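Local coordinates for protein polyisoprenyl-teichoic acid--peptidoglycan teichoic acid transferase TagV (Bacillus subtilis, PDB 6UF3) that belongs to the LytR-CpsA-Psr family of bacterial cell-envelope proteins and is built round a mixed beta sheet with helices packed against it, at residues 30-35 with 254-259; 48-53 with 236-241; 52-57 with 77-82; 83-88 with 248-253. All blocks are in the same frame, centred on the assembly; numbering follows the deposited sequence.

Interaction 1: residues 30-35 with 254-259; sequences VVTLDP and QEHLDY
H256 and T32 carry most of this contact, where the last turn of helix 243-257 lies against the end of strand 25-34. T32 OG1 approaches the imidazole at its edge, near the ring plane. OG1, held between the backbone N and the carbonyl carbon (chi1 55°), is the atom that reaches H256 ND1. A hydrogen bond of 2.9 Å joins T32 OG1 to H256 ND1. The T32 carbonyl also lies in the ring plane at the edge, with T32 O 3.2 Å from H256 CE1. The other ring nitrogen, NE2, is hydrogen-bonded to the hydroxyl of T39 on strand 39-44. D34 reaches the same ring with its methylene: D34 CB is 3.4 Å from H256 NE2 and approaches obliquely.

The D34 carboxylate does not touch the imidazole. N37 binds its OD2 directly, and a water links D34 OD2 to H256 O. A second water joins D34 OD1 to D258 OD2. D258 follows the helix in a Schellman motif. L257 adds the apolar part. Its side chain crosses T32 at about a right angle, with L257 CD2 3.9 Å from T32 CB.

Two threonine hydroxyls thus bind the two ring nitrogens, which fixes the rotation of a buried imidazole. The nearby D34 carboxylate may polarise it, while water bridges the polar gap between D34 and the helix end.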
loop_
_atom_site.group_PDB
_atom_site.type_symbol
_atom_site.label_atom_id
_atom_site.label_comp_id
_atom_site.label_asym_id
_atom_site.label_seq_id
_atom_site.Cartn_x
_atom_site.Cartn_y
_atom_site.Cartn_z
ATOM N N VAL A 30 0.762 2.168 4.196
ATOM C CA VAL A 30 0.857 1.704 5.574
ATOM C C VAL A 30 -0.544 1.686 6.168
ATOM O O VAL A 30 -1.293 2.660 6.029
ATOM C CB VAL A 30 1.779 2.614 6.398
ATOM C CG1 VAL A 30 1.697 2.280 7.873
ATOM C CG2 VAL A 30 3.222 2.444 5.894
ATOM N N VAL A 31 -0.898 0.580 6.820
ATOM C CA VAL A 31 -2.143 0.479 7.583
ATOM C C VAL A 31 -1.768 0.180 9.025
ATOM O O VAL A 31 -0.939 -0.700 9.281
ATOM C CB VAL A 31 -3.067 -0.616 7.015
ATOM C CG1 VAL A 31 -4.303 -0.807 7.912
ATOM C CG2 VAL A 31 -3.481 -0.280 5.593
ATOM N N THR A 32 -2.352 0.917 9.970
ATOM C CA THR A 32 -2.195 0.598 11.382
ATOM C C THR A 32 -3.529 0.078 11.915
ATOM O O THR A 32 -4.593 0.528 11.488
ATOM C CB THR A 32 -1.693 1.798 12.205
ATOM O OG1 THR A 32 -2.556 2.925 12.018
ATOM C CG2 THR A 32 -0.285 2.206 11.754
ATOM N N LEU A 33 -3.464 -0.897 12.808
ATOM C CA LEU A 33 -4.653 -1.596 13.287
ATOM C C LEU A 33 -4.641 -1.636 14.807
ATOM O O LEU A 33 -3.607 -1.909 15.432
ATOM C CB LEU A 33 -4.722 -3.026 12.714
ATOM C CG LEU A 33 -4.802 -3.203 11.191
ATOM C CD1 LEU A 33 -3.399 -3.331 10.569
ATOM C CD2 LEU A 33 -5.630 -4.416 10.829
ATOM N N ASP A 34 -5.802 -1.347 15.404
ATOM C CA ASP A 34 -6.009 -1.499 16.839
ATOM C C ASP A 34 -7.135 -2.515 16.973
ATOM O O ASP A 34 -8.329 -2.146 16.965
ATOM C CB ASP A 34 -6.346 -0.161 17.496
ATOM C CG ASP A 34 -6.463 -0.259 19.004
ATOM O OD1 ASP A 34 -6.299 -1.367 19.558
ATOM O OD2 ASP A 34 -6.736 0.782 19.638
ATOM N N PRO A 35 -6.803 -3.815 17.028
ATOM C CA PRO A 35 -7.859 -4.841 17.003
ATOM C C PRO A 35 -8.738 -4.846 18.233
ATOM O O PRO A 35 -9.927 -5.191 18.129
ATOM C CB PRO A 35 -7.072 -6.156 16.875
ATOM C CG PRO A 35 -5.781 -5.769 16.230
ATOM C CD PRO A 35 -5.464 -4.395 16.799
ATOM N N GLN A 254 1.645 6.703 16.058
ATOM C CA GLN A 254 2.185 6.247 17.334
ATOM C C GLN A 254 1.090 6.057 18.372
ATOM O O GLN A 254 1.055 5.039 19.074
ATOM C CB GLN A 254 3.222 7.251 17.838
ATOM C CG GLN A 254 4.504 7.202 17.045
ATOM C CD GLN A 254 5.344 8.443 17.219
ATOM O OE1 GLN A 254 4.983 9.372 17.962
ATOM N NE2 GLN A 254 6.492 8.467 16.548
ATOM N N GLU A 255 0.193 7.042 18.498
ATOM C CA GLU A 255 -0.903 6.911 19.452
ATOM C C GLU A 255 -1.797 5.735 19.091
ATOM O O GLU A 255 -2.223 4.980 19.975
ATOM C CB GLU A 255 -1.708 8.211 19.513
ATOM N N HIS A 256 -2.082 5.553 17.798
ATOM C CA HIS A 256 -2.932 4.433 17.406
ATOM C C HIS A 256 -2.278 3.106 17.766
ATOM O O HIS A 256 -2.956 2.167 18.197
ATOM C CB HIS A 256 -3.237 4.498 15.912
ATOM C CG HIS A 256 -4.334 3.571 15.485
ATOM N ND1 HIS A 256 -4.228 2.745 14.386
ATOM C CD2 HIS A 256 -5.553 3.327 16.022
ATOM C CE1 HIS A 256 -5.340 2.045 14.255
ATOM N NE2 HIS A 256 -6.159 2.378 15.236
ATOM N N LEU A 257 -0.954 3.026 17.637
ATOM C CA LEU A 257 -0.225 1.795 17.911
ATOM C C LEU A 257 0.174 1.631 19.372
ATOM O O LEU A 257 0.767 0.605 19.720
ATOM C CB LEU A 257 1.035 1.726 17.032
ATOM C CG LEU A 257 0.850 1.602 15.520
ATOM C CD1 LEU A 257 2.186 1.815 14.792
ATOM C CD2 LEU A 257 0.289 0.235 15.131
ATOM N N ASP A 258 -0.135 2.605 20.234
ATOM C CA ASP A 258 0.319 2.592 21.627
ATOM C C ASP A 258 1.843 2.507 21.701
ATOM O O ASP A 258 2.407 1.816 22.551
ATOM C CB ASP A 258 -0.329 1.450 22.420
ATOM C CG ASP A 258 -1.838 1.586 22.516
ATOM O OD1 ASP A 258 -2.335 2.731 22.490
ATOM O OD2 ASP A 258 -2.528 0.549 22.624
ATOM N N TYR A 259 2.514 3.216 20.797
ATOM C CA TYR A 259 3.966 3.195 20.683
ATOM C C TYR A 259 4.492 4.608 20.899
ATOM O O TYR A 259 4.046 5.548 20.235
ATOM C CB TYR A 259 4.396 2.646 19.310
ATOM C CG TYR A 259 5.883 2.737 19.002
ATOM C CD1 TYR A 259 6.764 1.742 19.419
ATOM C CD2 TYR A 259 6.401 3.809 18.278
ATOM C CE1 TYR A 259 8.117 1.821 19.135
ATOM C CE2 TYR A 259 7.754 3.895 17.995
ATOM C CZ TYR A 259 8.607 2.900 18.425
ATOM O OH TYR A 259 9.954 2.988 18.139
HETATM O O HOH W 1 -4.934 2.686 20.051
HETATM O O HOH W 2 -5.485 -0.506 22.144
#

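Interaction 2: residues 48-53 with 236-241; sequences DTRVQL and TYYFEP
T49 and F239 pair in a single parallel beta bridge, the tight part of this contact. F239 N donates to D48 O at 2.9 Å, almost straight at 174°. R50 N donates to F239 O, also at 2.9 Å. The same F239 O takes a CA-H contact from T49 CA at 3.3 Å. Side chains close in round the bridge. The T49 methyl packs on the P241 ring, with T49 CG2 3.9 Å from P241 CD. T49 OG1, bound to P46 O, sits at the edge of the F239 ring.

At one end, D48 meets the edge of the Y237 ring. The carboxylate and ring planes stand 87° apart, and D48 OD2 is 3.5 Å from Y237 CE2. D48 OD1 forms a salt bridge with K63, and the Y237 hydroxyl binds D228.

The looser side is made by R50, E240 and water. The extended R50 chain runs past Y238 with CD over one ring face, but the guanidinium is turned steeply to that ring. R50 NH1 forms a salt bridge with E240 OE1 at 3.0 Å. OE1 lies in the guanidinium plane but is met from above the carboxylate plane. E240 is bent at chi2 (71°), which swings CD back toward R50. A water donates to R50 O and, weakly, to E240 OE2.

Strands 226-231 and 236-241 form a beta hairpin, and the bridge fastens the segment leading into strand 50-51 to its outer edge.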
loop_
_atom_site.group_PDB
_atom_site.type_symbol
_atom_site.label_atom_id
_atom_site.label_comp_id
_atom_site.label_asym_id
_atom_site.label_seq_id
_atom_site.Cartn_x
_atom_site.Cartn_y
_atom_site.Cartn_z
ATOM N N ASP A 48 7.858 9.441 -4.969
ATOM C CA ASP A 48 8.941 10.411 -5.096
ATOM C C ASP A 48 9.268 11.117 -3.787
ATOM O O ASP A 48 10.022 12.092 -3.806
ATOM C CB ASP A 48 8.601 11.450 -6.163
ATOM C CG ASP A 48 8.344 10.829 -7.524
ATOM O OD1 ASP A 48 9.292 10.268 -8.101
ATOM O OD2 ASP A 48 7.194 10.895 -8.014
ATOM N N THR A 49 8.741 10.649 -2.654
ATOM C CA THR A 49 9.003 11.327 -1.389
ATOM C C THR A 49 10.497 11.332 -1.077
ATOM O O THR A 49 11.150 10.282 -1.056
ATOM C CB THR A 49 8.226 10.671 -0.244
ATOM O OG1 THR A 49 6.840 10.621 -0.580
ATOM C CG2 THR A 49 8.373 11.497 1.035
ATOM N N ARG A 50 11.035 12.526 -0.841
ATOM C CA ARG A 50 12.463 12.720 -0.590
ATOM C C ARG A 50 12.787 12.350 0.858
ATOM O O ARG A 50 12.332 13.014 1.796
ATOM C CB ARG A 50 12.846 14.163 -0.902
ATOM C CG ARG A 50 14.344 14.478 -0.796
ATOM C CD ARG A 50 14.631 15.792 -1.502
ATOM N NE ARG A 50 15.982 16.313 -1.248
ATOM C CZ ARG A 50 16.267 17.242 -0.342
ATOM N NH1 ARG A 50 15.303 17.767 0.404
ATOM N NH2 ARG A 50 17.517 17.660 -0.179
ATOM N N VAL A 51 13.584 11.293 1.048
ATOM C CA VAL A 51 13.848 10.728 2.369
ATOM C C VAL A 51 15.296 10.267 2.435
ATOM O O VAL A 51 15.948 10.035 1.414
ATOM C CB VAL A 51 12.934 9.525 2.710
ATOM C CG1 VAL A 51 11.462 9.920 2.661
ATOM C CG2 VAL A 51 13.230 8.352 1.772
ATOM N N GLN A 52 15.790 10.111 3.661
ATOM C CA GLN A 52 17.060 9.433 3.889
ATOM C C GLN A 52 16.821 7.928 3.921
ATOM O O GLN A 52 15.964 7.444 4.663
ATOM C CB GLN A 52 17.707 9.897 5.193
ATOM C CG GLN A 52 19.155 9.445 5.355
ATOM C CD GLN A 52 20.128 10.275 4.528
ATOM O OE1 GLN A 52 19.975 11.490 4.390
ATOM N NE2 GLN A 52 21.140 9.617 3.975
ATOM N N LEU A 53 17.571 7.185 3.107
ATOM C CA LEU A 53 17.432 5.735 3.135
ATOM C C LEU A 53 17.948 5.195 4.460
ATOM O O LEU A 53 18.945 5.682 4.992
ATOM C CB LEU A 53 18.217 5.100 1.982
ATOM C CG LEU A 53 17.713 5.464 0.586
ATOM C CD1 LEU A 53 18.479 4.698 -0.486
ATOM C CD2 LEU A 53 16.221 5.214 0.484
ATOM N N THR A 236 15.036 17.281 -11.610
ATOM C CA THR A 236 14.608 16.013 -11.039
ATOM C C THR A 236 13.464 16.256 -10.064
ATOM O O THR A 236 13.593 17.060 -9.139
ATOM C CB THR A 236 15.771 15.330 -10.322
ATOM O OG1 THR A 236 16.919 15.313 -11.178
ATOM C CG2 THR A 236 15.397 13.907 -9.929
ATOM N N TYR A 237 12.341 15.564 -10.270
ATOM C CA TYR A 237 11.170 15.794 -9.434
ATOM C C TYR A 237 11.264 15.013 -8.131
ATOM O O TYR A 237 11.501 13.799 -8.134
ATOM C CB TYR A 237 9.878 15.410 -10.162
ATOM C CG TYR A 237 8.678 15.471 -9.240
ATOM C CD1 TYR A 237 8.052 16.681 -8.976
ATOM C CD2 TYR A 237 8.187 14.325 -8.615
ATOM C CE1 TYR A 237 6.974 16.759 -8.129
ATOM C CE2 TYR A 237 7.102 14.395 -7.749
ATOM C CZ TYR A 237 6.502 15.621 -7.512
ATOM O OH TYR A 237 5.420 15.715 -6.661
ATOM N N TYR A 238 11.024 15.707 -7.021
ATOM C CA TYR A 238 10.860 15.104 -5.710
ATOM C C TYR A 238 9.582 15.623 -5.069
ATOM O O TYR A 238 9.126 16.729 -5.358
ATOM C CB TYR A 238 12.017 15.436 -4.781
ATOM C CG TYR A 238 13.326 14.825 -5.189
ATOM C CD1 TYR A 238 14.173 15.479 -6.073
ATOM C CD2 TYR A 238 13.720 13.595 -4.677
ATOM C CE1 TYR A 238 15.381 14.920 -6.440
ATOM C CE2 TYR A 238 14.920 13.029 -5.042
ATOM C CZ TYR A 238 15.743 13.693 -5.920
ATOM O OH TYR A 238 16.943 13.125 -6.279
ATOM N N PHE A 239 9.021 14.821 -4.173
ATOM C CA PHE A 239 7.962 15.283 -3.284
ATOM C C PHE A 239 8.576 15.535 -1.917
ATOM O O PHE A 239 8.991 14.592 -1.232
ATOM C CB PHE A 239 6.830 14.265 -3.193
ATOM C CG PHE A 239 5.649 14.753 -2.400
ATOM C CD1 PHE A 239 4.916 15.841 -2.832
ATOM C CD2 PHE A 239 5.268 14.113 -1.233
ATOM C CE1 PHE A 239 3.818 16.298 -2.112
ATOM C CE2 PHE A 239 4.158 14.566 -0.502
ATOM C CZ PHE A 239 3.438 15.650 -0.949
ATOM N N GLU A 240 8.652 16.805 -1.516
ATOM C CA GLU A 240 9.278 17.143 -0.249
ATOM C C GLU A 240 8.223 17.143 0.849
ATOM O O GLU A 240 7.280 17.943 0.780
ATOM C CB GLU A 240 9.962 18.500 -0.327
ATOM C CG GLU A 240 10.592 18.949 0.978
ATOM C CD GLU A 240 11.827 18.165 1.374
ATOM O OE1 GLU A 240 12.346 17.367 0.555
ATOM O OE2 GLU A 240 12.277 18.356 2.524
ATOM N N PRO A 241 8.342 16.284 1.860
ATOM C CA PRO A 241 7.314 16.213 2.906
ATOM C C PRO A 241 7.340 17.433 3.810
ATOM O O PRO A 241 8.401 17.916 4.210
ATOM C CB PRO A 241 7.683 14.943 3.684
ATOM C CG PRO A 241 9.190 14.744 3.384
ATOM C CD PRO A 241 9.342 15.207 1.976
HETATM O O HOH W 3 13.343 15.776 2.703
#

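Interaction 3: residues 52-57 with 77-82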
loop_
_atom_site.group_PDB
_atom_site.type_symbol
_atom_site.label_atom_id
_atom_site.label_comp_id
_atom_site.label_asym_id
_atom_site.label_seq_id
_atom_site.Cartn_x
_atom_site.Cartn_y
_atom_site.Cartn_z
ATOM N N GLN A 52 15.790 10.111 3.661
ATOM C CA GLN A 52 17.060 9.433 3.889
ATOM C C GLN A 52 16.821 7.928 3.921
ATOM O O GLN A 52 15.964 7.444 4.663
ATOM C CB GLN A 52 17.707 9.897 5.193
ATOM C CG GLN A 52 19.155 9.445 5.355
ATOM C CD GLN A 52 20.128 10.275 4.528
ATOM O OE1 GLN A 52 19.975 11.490 4.390
ATOM N NE2 GLN A 52 21.140 9.617 3.975
ATOM N N LEU A 53 17.571 7.185 3.107
ATOM C CA LEU A 53 17.432 5.735 3.135
ATOM C C LEU A 53 17.948 5.195 4.460
ATOM O O LEU A 53 18.945 5.682 4.992
ATOM C CB LEU A 53 18.217 5.100 1.982
ATOM C CG LEU A 53 17.713 5.464 0.586
ATOM C CD1 LEU A 53 18.479 4.698 -0.486
ATOM C CD2 LEU A 53 16.221 5.214 0.484
ATOM N N ALA A 54 17.278 4.174 4.987
ATOM C CA ALA A 54 17.716 3.598 6.250
ATOM C C ALA A 54 19.158 3.127 6.148
ATOM O O ALA A 54 19.543 2.479 5.169
ATOM C CB ALA A 54 16.806 2.434 6.633
ATOM N N GLY A 55 19.965 3.476 7.152
ATOM C CA GLY A 55 21.346 3.059 7.191
ATOM C C GLY A 55 22.296 3.903 6.373
ATOM O O GLY A 55 23.505 3.623 6.375
ATOM N N ASP A 56 21.800 4.919 5.665
ATOM C CA ASP A 56 22.646 5.766 4.826
ATOM C C ASP A 56 22.978 7.037 5.602
ATOM O O ASP A 56 22.394 8.101 5.396
ATOM C CB ASP A 56 21.957 6.073 3.503
ATOM C CG ASP A 56 22.851 6.827 2.545
ATOM O OD1 ASP A 56 24.076 6.861 2.788
ATOM O OD2 ASP A 56 22.330 7.374 1.550
ATOM N N THR A 57 23.958 6.918 6.498
ATOM C CA THR A 57 24.285 8.028 7.384
ATOM C C THR A 57 25.098 9.107 6.677
ATOM O O THR A 57 24.950 10.296 6.984
ATOM C CB THR A 57 25.046 7.515 8.606
ATOM O OG1 THR A 57 26.237 6.848 8.174
ATOM C CG2 THR A 57 24.183 6.543 9.396
ATOM N N VAL A 77 11.226 -1.498 4.228
ATOM C CA VAL A 77 10.587 -1.539 5.542
ATOM C C VAL A 77 11.308 -0.617 6.513
ATOM O O VAL A 77 10.680 0.185 7.214
ATOM C CB VAL A 77 10.531 -2.976 6.082
ATOM C CG1 VAL A 77 10.153 -2.954 7.567
ATOM C CG2 VAL A 77 9.501 -3.807 5.287
ATOM N N GLU A 78 12.633 -0.707 6.565
ATOM C CA GLU A 78 13.365 0.110 7.526
ATOM C C GLU A 78 13.311 1.590 7.163
ATOM O O GLU A 78 13.269 2.452 8.049
ATOM C CB GLU A 78 14.813 -0.367 7.614
ATOM C CG GLU A 78 15.426 -0.154 8.975
ATOM C CD GLU A 78 16.929 -0.412 8.992
ATOM O OE1 GLU A 78 17.487 -0.786 7.940
ATOM O OE2 GLU A 78 17.543 -0.233 10.062
ATOM N N THR A 79 13.322 1.909 5.867
ATOM C CA THR A 79 13.214 3.303 5.461
ATOM C C THR A 79 11.854 3.885 5.841
ATOM O O THR A 79 11.774 5.024 6.318
ATOM C CB THR A 79 13.475 3.431 3.957
ATOM O OG1 THR A 79 14.812 2.995 3.681
ATOM C CG2 THR A 79 13.324 4.888 3.499
ATOM N N VAL A 80 10.785 3.096 5.688
ATOM C CA VAL A 80 9.459 3.548 6.104
ATOM C C VAL A 80 9.381 3.675 7.620
ATOM O O VAL A 80 8.799 4.637 8.144
ATOM C CB VAL A 80 8.386 2.593 5.545
ATOM C CG1 VAL A 80 7.015 2.880 6.198
ATOM C CG2 VAL A 80 8.301 2.752 4.043
ATOM N N GLU A 81 9.950 2.712 8.352
ATOM C CA GLU A 81 10.005 2.818 9.813
ATOM C C GLU A 81 10.665 4.126 10.250
ATOM O O GLU A 81 10.172 4.825 11.144
ATOM C CB GLU A 81 10.756 1.620 10.404
ATOM C CG GLU A 81 9.931 0.330 10.403
ATOM C CD GLU A 81 10.673 -0.862 10.977
ATOM O OE1 GLU A 81 11.911 -0.973 10.790
ATOM O OE2 GLU A 81 10.022 -1.708 11.628
ATOM N N ASN A 82 11.800 4.461 9.644
ATOM C CA ASN A 82 12.501 5.684 10.018
ATOM C C ASN A 82 11.693 6.924 9.649
ATOM O O ASN A 82 11.670 7.909 10.403
ATOM C CB ASN A 82 13.863 5.721 9.333
ATOM C CG ASN A 82 14.839 4.721 9.921
ATOM O OD1 ASN A 82 14.530 4.043 10.902
ATOM N ND2 ASN A 82 16.034 4.636 9.334
HETATM O O HOH W 4 13.480 7.369 6.076
HETATM O O HOH W 5 16.604 6.770 7.441
#
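A54 presses against one face of helix 72-84, and T79 is its polar partner. A54 N donates to T79 OG1 at 3.0 Å, in a nearly straight bond (176°). The A54 methyl points to the helix and rests between two side chains one turn apart. A54 CB is 3.5 Å from E78 OE1 and 3.6 Å from N82 ND2. E78 CB and CG also touch this methyl. L53 points away from the helix, but its CD2 still comes to 4.1 Å from T79 OG1.

Two waters complete the join. Both donate to Q52 O. One also donates to the T79 carbonyl at the helix backbone. The other accepts from N82 ND2 at 2.9 Å.

The next shell sets these groups in place. T79 chi1 (-62°) turns OG1 back beside its own backbone N, where it is also hydrogen-bonded to E75 O one turn earlier. A type II beta turn from L53 to D56, closed by D56 N to L53 O at 3.0 Å, presents A54 to the helix. G55 takes the positive phi of that turn. Q52 is tied to G59 across the loop.

With A54 N as donor to its oxygen, the T79 hydroxyl can give its proton to E75 O. One side chain thus joins loop and helix, with two waters bridging from Q52 O to the T79 carbonyl and to N82 ND2.

Interaction 4: residues 83-88 with 248-253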
loop_
_atom_site.group_PDB
_atom_site.type_symbol
_atom_site.label_atom_id
_atom_site.label_comp_id
_atom_site.label_asym_id
_atom_site.label_seq_id
_atom_site.Cartn_x
_atom_site.Cartn_y
_atom_site.Cartn_z
ATOM N N PHE A 83 11.042 6.896 8.489
ATOM C CA PHE A 83 10.271 8.042 8.024
ATOM C C PHE A 83 9.062 8.305 8.916
ATOM O O PHE A 83 8.782 9.462 9.268
ATOM C CB PHE A 83 9.837 7.801 6.579
ATOM C CG PHE A 83 9.066 8.933 5.980
ATOM C CD1 PHE A 83 9.644 10.176 5.816
ATOM C CD2 PHE A 83 7.757 8.747 5.564
ATOM C CE1 PHE A 83 8.929 11.218 5.257
ATOM C CE2 PHE A 83 7.042 9.785 5.006
ATOM C CZ PHE A 83 7.629 11.022 4.857
ATOM N N LEU A 84 8.334 7.249 9.289
ATOM C CA LEU A 84 7.113 7.408 10.074
ATOM C C LEU A 84 7.343 7.272 11.569
ATOM O O LEU A 84 6.399 7.495 12.344
ATOM C CB LEU A 84 6.058 6.377 9.641
ATOM C CG LEU A 84 5.595 6.479 8.187
ATOM C CD1 LEU A 84 4.568 5.382 7.817
ATOM C CD2 LEU A 84 5.066 7.873 7.887
ATOM N N GLN A 85 8.553 6.891 11.984
ATOM C CA GLN A 85 8.895 6.720 13.393
ATOM C C GLN A 85 7.905 5.784 14.081
ATOM O O GLN A 85 7.437 6.036 15.188
ATOM C CB GLN A 85 8.986 8.069 14.106
ATOM C CG GLN A 85 10.231 8.833 13.730
ATOM C CD GLN A 85 11.488 8.157 14.228
ATOM O OE1 GLN A 85 11.762 8.143 15.428
ATOM N NE2 GLN A 85 12.265 7.600 13.309
ATOM N N ILE A 86 7.580 4.695 13.393
ATOM C CA ILE A 86 6.782 3.608 13.963
ATOM C C ILE A 86 7.408 2.291 13.545
ATOM O O ILE A 86 8.134 2.219 12.546
ATOM C CB ILE A 86 5.305 3.660 13.515
ATOM C CG1 ILE A 86 5.175 3.609 11.985
ATOM C CG2 ILE A 86 4.586 4.864 14.128
ATOM C CD1 ILE A 86 3.824 3.055 11.503
ATOM N N PRO A 87 7.165 1.231 14.304
ATOM C CA PRO A 87 7.555 -0.097 13.830
ATOM C C PRO A 87 6.603 -0.588 12.755
ATOM O O PRO A 87 5.403 -0.298 12.773
ATOM C CB PRO A 87 7.472 -0.961 15.094
ATOM C CG PRO A 87 6.543 -0.252 15.987
ATOM C CD PRO A 87 6.627 1.207 15.674
ATOM N N ILE A 88 7.150 -1.356 11.815
ATOM C CA ILE A 88 6.375 -2.001 10.759
ATOM C C ILE A 88 6.379 -3.491 11.092
ATOM O O ILE A 88 7.376 -4.192 10.892
ATOM C CB ILE A 88 6.946 -1.736 9.355
ATOM C CG1 ILE A 88 6.749 -0.275 8.926
ATOM C CG2 ILE A 88 6.333 -2.707 8.321
ATOM C CD1 ILE A 88 5.286 0.193 8.902
ATOM N N LYS A 248 2.828 15.490 12.944
ATOM C CA LYS A 248 1.475 15.120 13.370
ATOM C C LYS A 248 1.104 13.703 12.922
ATOM O O LYS A 248 0.479 12.949 13.679
ATOM C CB LYS A 248 0.459 16.144 12.848
ATOM C CG LYS A 248 -0.990 15.883 13.269
ATOM C CD LYS A 248 -1.146 15.978 14.765
ATOM C CE LYS A 248 -2.615 15.983 15.182
ATOM N NZ LYS A 248 -2.718 16.047 16.658
ATOM N N VAL A 249 1.442 13.334 11.687
ATOM C CA VAL A 249 1.171 11.973 11.218
ATOM C C VAL A 249 1.876 10.964 12.113
ATOM O O VAL A 249 1.295 9.945 12.512
ATOM C CB VAL A 249 1.600 11.804 9.748
ATOM C CG1 VAL A 249 1.626 10.314 9.369
ATOM C CG2 VAL A 249 0.679 12.557 8.827
ATOM N N ARG A 250 3.158 11.218 12.407
ATOM C CA ARG A 250 3.917 10.351 13.300
ATOM C C ARG A 250 3.200 10.187 14.631
ATOM O O ARG A 250 3.001 9.063 15.102
ATOM C CB ARG A 250 5.324 10.917 13.521
ATOM C CG ARG A 250 6.249 10.802 12.331
ATOM C CD ARG A 250 7.575 11.516 12.596
ATOM N NE ARG A 250 8.544 11.199 11.555
ATOM C CZ ARG A 250 9.714 11.816 11.431
ATOM N NH1 ARG A 250 10.056 12.792 12.275
ATOM N NH2 ARG A 250 10.539 11.464 10.455
ATOM N N LYS A 251 2.806 11.303 15.255
ATOM C CA LYS A 251 2.172 11.224 16.565
ATOM C C LYS A 251 0.850 10.473 16.486
ATOM O O LYS A 251 0.505 9.707 17.394
ATOM C CB LYS A 251 1.954 12.628 17.135
ATOM C CG LYS A 251 3.109 13.133 17.990
ATOM C CD LYS A 251 2.699 14.331 18.826
ATOM C CE LYS A 251 2.759 15.616 18.015
ATOM N NZ LYS A 251 4.158 16.025 17.714
ATOM N N THR A 252 0.107 10.669 15.401
ATOM C CA THR A 252 -1.187 10.006 15.250
ATOM C C THR A 252 -1.025 8.496 15.126
ATOM O O THR A 252 -1.742 7.726 15.782
ATOM C CB THR A 252 -1.911 10.575 14.032
ATOM O OG1 THR A 252 -2.100 11.983 14.230
ATOM C CG2 THR A 252 -3.276 9.907 13.849
ATOM N N LEU A 253 -0.079 8.057 14.291
ATOM C CA LEU A 253 0.160 6.621 14.123
ATOM C C LEU A 253 0.722 6.001 15.397
ATOM O O LEU A 253 0.331 4.893 15.784
ATOM C CB LEU A 253 1.111 6.382 12.949
ATOM C CG LEU A 253 0.571 6.776 11.577
ATOM C CD1 LEU A 253 1.582 6.505 10.486
ATOM C CD2 LEU A 253 -0.758 6.065 11.288
#
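V249 begins the contact, with its CG1 4.5 Å from L84 CD2 in loose apolar packing. R250 comes next and buries the most surface. Its chain is extended from CG to NE and passes the end of helix 72-84, with R250 CG 3.3 Å from L84 O. The guanidinium then grips the F83 carbonyl side-on. R250 NE and R250 NH2 each donate to F83 O at 2.9 Å. F83 O lies in the guanidinium plane, and both nitrogens reach it from the same face of the carbonyl plane.

Q85 covers one guanidinium face, with Q85 CG 3.6 Å from R250 NE and offset toward the rim. Q85 is the first residue past the helix and has positive phi. Its own amide turns back to N82 O. R250 NH1 forms a salt bridge with E247, so the cation is shared between a carboxylate and the carbonyl of the last helical turn, whose partial negative charge it probably balances.

L253 closes the segment one turn on. Its CD1 is 4.2 Å from L84 CD1, and its CB is 4.0 Å from I86 CG2. I86 CG1 sits between the backbone N and the carbonyl carbon (chi1 58°), and the CG2 branch, anti to the carbonyl carbon, is the one that meets L253.

L84, V249 and L253 all touch L43 of strand 39-44. L253 also touches L222 of strand 220-222, and F83 packs on L246 of helix 243-257.

Overall arrangement
Interactions 1 and 4 are the buried contacts. Both use helix 243-257, and Q254 NE2 probably bonds to Q85 O between them. Interaction 1 binds the helix end to the central sheet through an imidazole and hydroxyls. Interaction 4 joins the helix to helix 72-84 with leucines and an arginine on a carbonyl. Interaction 3 uses helix 72-84 again, but at a partly buried loop joined to it in part by two bridging waters. Interaction 2 lies at the surface and relies on backbone bonds and a salt bridge. It shares Q52 and L53 with interaction 3. F83 links it to interaction 4 by packing on T49, V51 and P241.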